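Local coordinates for GDSL-like Lipase/Acylhydrolase family protein (Neisseria meningitidis, PDB 4K7J) that probably removes O-acetyl groups from peptidoglycan as a serine esterase of the SGNH hydrolase family, at residues Q309-Q312 with R313-A316. Numbering follows the deposited sequence.
Sequences QQMQ and RRVA
Arg314 folds back along its own helix and lays one face of its guanidinium over the preceding turn, covering the backbone at Gln310 and Met311. Its CG stands beside the backbone N, and a bend at chi3 (-63°) turns the planar group toward the earlier residues. NH2 then lies 3.5 Å from Met311 CA, while NH1 is 3.9 Å from Gln310 CB; Gln310 O sits above the guanidinium plane, displaced toward its rim. NH2 also forms a salt bridge with Glu263 of helix 259-276, so the charged end ties two helices together while the arginine's CB and CG lie against the carbonyl oxygens of Met311 and Gln310.

Met311 and Val315, one turn apart, face the buried side. With CG anti to the backbone N (chi1 173°) and thus beside the carbonyl carbon, Met311 brings CG to 4.3 Å from Val315 CG2, a loose apolar contact; its flexible thioether chain suits packing on Thr262 and Glu263. Val315 CG2 also lies 3.4 Å from Met311 O, the same oxygen that accepts the hydrogen bond from Val315 N at 2.9 Å. Alongside, Arg314 N bonds to Gln310 O at 3.1 Å.

Gln312 is buried yet polar: its extended side chain delivers the amide to the main chain, OE1 accepting from Ala287 N and NE2 donating to Tyr247 O. Small Ala316, whose N bonds to Gln312 O at 3.0 Å, rests its methyl on Phe323 of strand 322-325. This is the i to i+4 pattern of an amphipathic alpha-helix, here the crossover helix between parallel strands 281-286 and 322-325 in the alpha/beta fold of SGNH hydrolases.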
ATOM      1  N   GLN A 309     -19.014   0.832   5.971  1.00 13.53           N
ATOM      2  CA  GLN A 309     -19.002   0.611   4.525  1.00 11.13           C
ATOM      3  C   GLN A 309     -19.749   1.718   3.768  1.00 14.89           C
ATOM      4  O   GLN A 309     -19.350   2.124   2.669  1.00 15.98           O
ATOM      5  CB  GLN A 309     -19.619  -0.750   4.178  1.00 14.11           C
ATOM      6  CG  GLN A 309     -18.793  -1.956   4.621  1.00 14.14           C
ATOM      7  CD  GLN A 309     -19.581  -3.244   4.541  1.00 17.89           C
ATOM      8  OE1 GLN A 309     -20.778  -3.273   4.838  1.00 18.94           O
ATOM      9  NE2 GLN A 309     -18.925  -4.311   4.104  1.00 15.61           N
ATOM     10  N   GLN A 310     -20.830   2.207   4.362  1.00 13.79           N
ATOM     11  CA  GLN A 310     -21.632   3.250   3.716  1.00 19.90           C
ATOM     12  C   GLN A 310     -20.914   4.587   3.761  1.00 16.93           C
ATOM     13  O   GLN A 310     -20.964   5.362   2.808  1.00 16.97           O
ATOM     14  CB  GLN A 310     -23.015   3.361   4.363  1.00 21.76           C
ATOM     15  CG  GLN A 310     -23.912   2.195   4.026  1.00 15.57           C
ATOM     16  CD  GLN A 310     -25.315   2.353   4.571  1.00 25.78           C
ATOM     17  OE1 GLN A 310     -25.646   3.354   5.217  1.00 22.97           O
ATOM     18  NE2 GLN A 310     -26.151   1.356   4.317  1.00 14.63           N
ATOM     19  N   MET A 311     -20.250   4.855   4.879  1.00 17.07           N
ATOM     20  CA  MET A 311     -19.450   6.056   4.996  1.00 20.63           C
ATOM     21  C   MET A 311     -18.387   6.064   3.909  1.00 18.39           C
ATOM     22  O   MET A 311     -18.168   7.090   3.258  1.00 19.83           O
ATOM     23  CB  MET A 311     -18.779   6.140   6.366  1.00 17.45           C
ATOM     24  CG  MET A 311     -17.792   7.296   6.446  1.00 23.59           C
ATOM     25  SD  MET A 311     -16.613   7.050   7.765  1.00 31.36           S
ATOM     26  CE  MET A 311     -15.586   5.791   7.007  1.00 23.20           C
ATOM     27  N   GLN A 312     -17.741   4.916   3.703  1.00 18.06           N
ATOM     28  CA  GLN A 312     -16.669   4.825   2.709  1.00 17.42           C
ATOM     29  C   GLN A 312     -17.140   5.212   1.320  1.00 20.28           C
ATOM     30  O   GLN A 312     -16.440   5.928   0.594  1.00 15.11           O
ATOM     31  CB  GLN A 312     -16.069   3.420   2.668  1.00 11.38           C
ATOM     32  CG  GLN A 312     -15.342   3.019   3.936  1.00 15.01           C
ATOM     33  CD  GLN A 312     -14.759   1.621   3.852  1.00 18.05           C
ATOM     34  OE1 GLN A 312     -15.486   0.642   3.858  1.00 15.86           O
ATOM     35  NE2 GLN A 312     -13.436   1.529   3.755  1.00 18.88           N
ATOM     36  N   ARG A 313     -18.317   4.726   0.939  1.00 13.09           N
ATOM     37  CA  ARG A 313     -18.867   5.074  -0.361  1.00 16.84           C
ATOM     38  C   ARG A 313     -19.233   6.559  -0.475  1.00 16.61           C
ATOM     39  O   ARG A 313     -18.953   7.183  -1.487  1.00 17.71           O
ATOM     40  CB  ARG A 313     -20.057   4.177  -0.729  1.00 20.69           C
ATOM     41  CG  ARG A 313     -20.509   4.392  -2.151  1.00 18.37           C
ATOM     42  CD  ARG A 313     -21.875   3.797  -2.399  1.00 24.96           C
ATOM     43  NE  ARG A 313     -21.819   2.350  -2.549  1.00 26.36           N
ATOM     44  CZ  ARG A 313     -21.501   1.731  -3.682  1.00 26.56           C
ATOM     45  NH1 ARG A 313     -21.202   2.433  -4.766  1.00 25.09           N
ATOM     46  NH2 ARG A 313     -21.475   0.408  -3.728  1.00 27.66           N
ATOM     47  N   ARG A 314     -19.827   7.135   0.566  1.00 18.44           N
ATOM     48  CA  ARG A 314     -20.096   8.580   0.569  1.00 16.09           C
ATOM     49  C   ARG A 314     -18.812   9.399   0.404  1.00 16.99           C
ATOM     50  O   ARG A 314     -18.782  10.388  -0.328  1.00 15.64           O
ATOM     51  CB  ARG A 314     -20.780   9.012   1.866  1.00 17.83           C
ATOM     52  CG  ARG A 314     -22.227   8.602   2.002  1.00 19.33           C
ATOM     53  CD  ARG A 314     -22.917   9.403   3.121  1.00 21.65           C
ATOM     54  NE  ARG A 314     -22.351   9.176   4.454  1.00 19.98           N
ATOM     55  CZ  ARG A 314     -22.623   8.111   5.197  1.00 19.88           C
ATOM     56  NH1 ARG A 314     -23.440   7.177   4.737  1.00 22.02           N
ATOM     57  NH2 ARG A 314     -22.082   7.975   6.395  1.00 18.83           N
ATOM     58  N   VAL A 315     -17.750   8.987   1.090  1.00 15.75           N
ATOM     59  CA  VAL A 315     -16.460   9.676   0.967  1.00 15.74           C
ATOM     60  C   VAL A 315     -15.941   9.622  -0.467  1.00 19.54           C
ATOM     61  O   VAL A 315     -15.488  10.640  -1.019  1.00 19.88           O
ATOM     62  CB  VAL A 315     -15.396   9.083   1.922  1.00 16.95           C
ATOM     63  CG1 VAL A 315     -14.000   9.602   1.563  1.00 18.20           C
ATOM     64  CG2 VAL A 315     -15.743   9.412   3.368  1.00 17.63           C
ATOM     65  N   ALA A 316     -16.012   8.431  -1.066  1.00 15.79           N
ATOM     66  CA  ALA A 316     -15.654   8.248  -2.478  1.00 18.45           C
ATOM     67  C   ALA A 316     -16.379   9.228  -3.407  1.00 20.87           C
ATOM     68  O   ALA A 316     -15.764   9.861  -4.282  1.00 16.65           O
ATOM     69  CB  ALA A 316     -15.943   6.816  -2.907  1.00 15.47           C
TER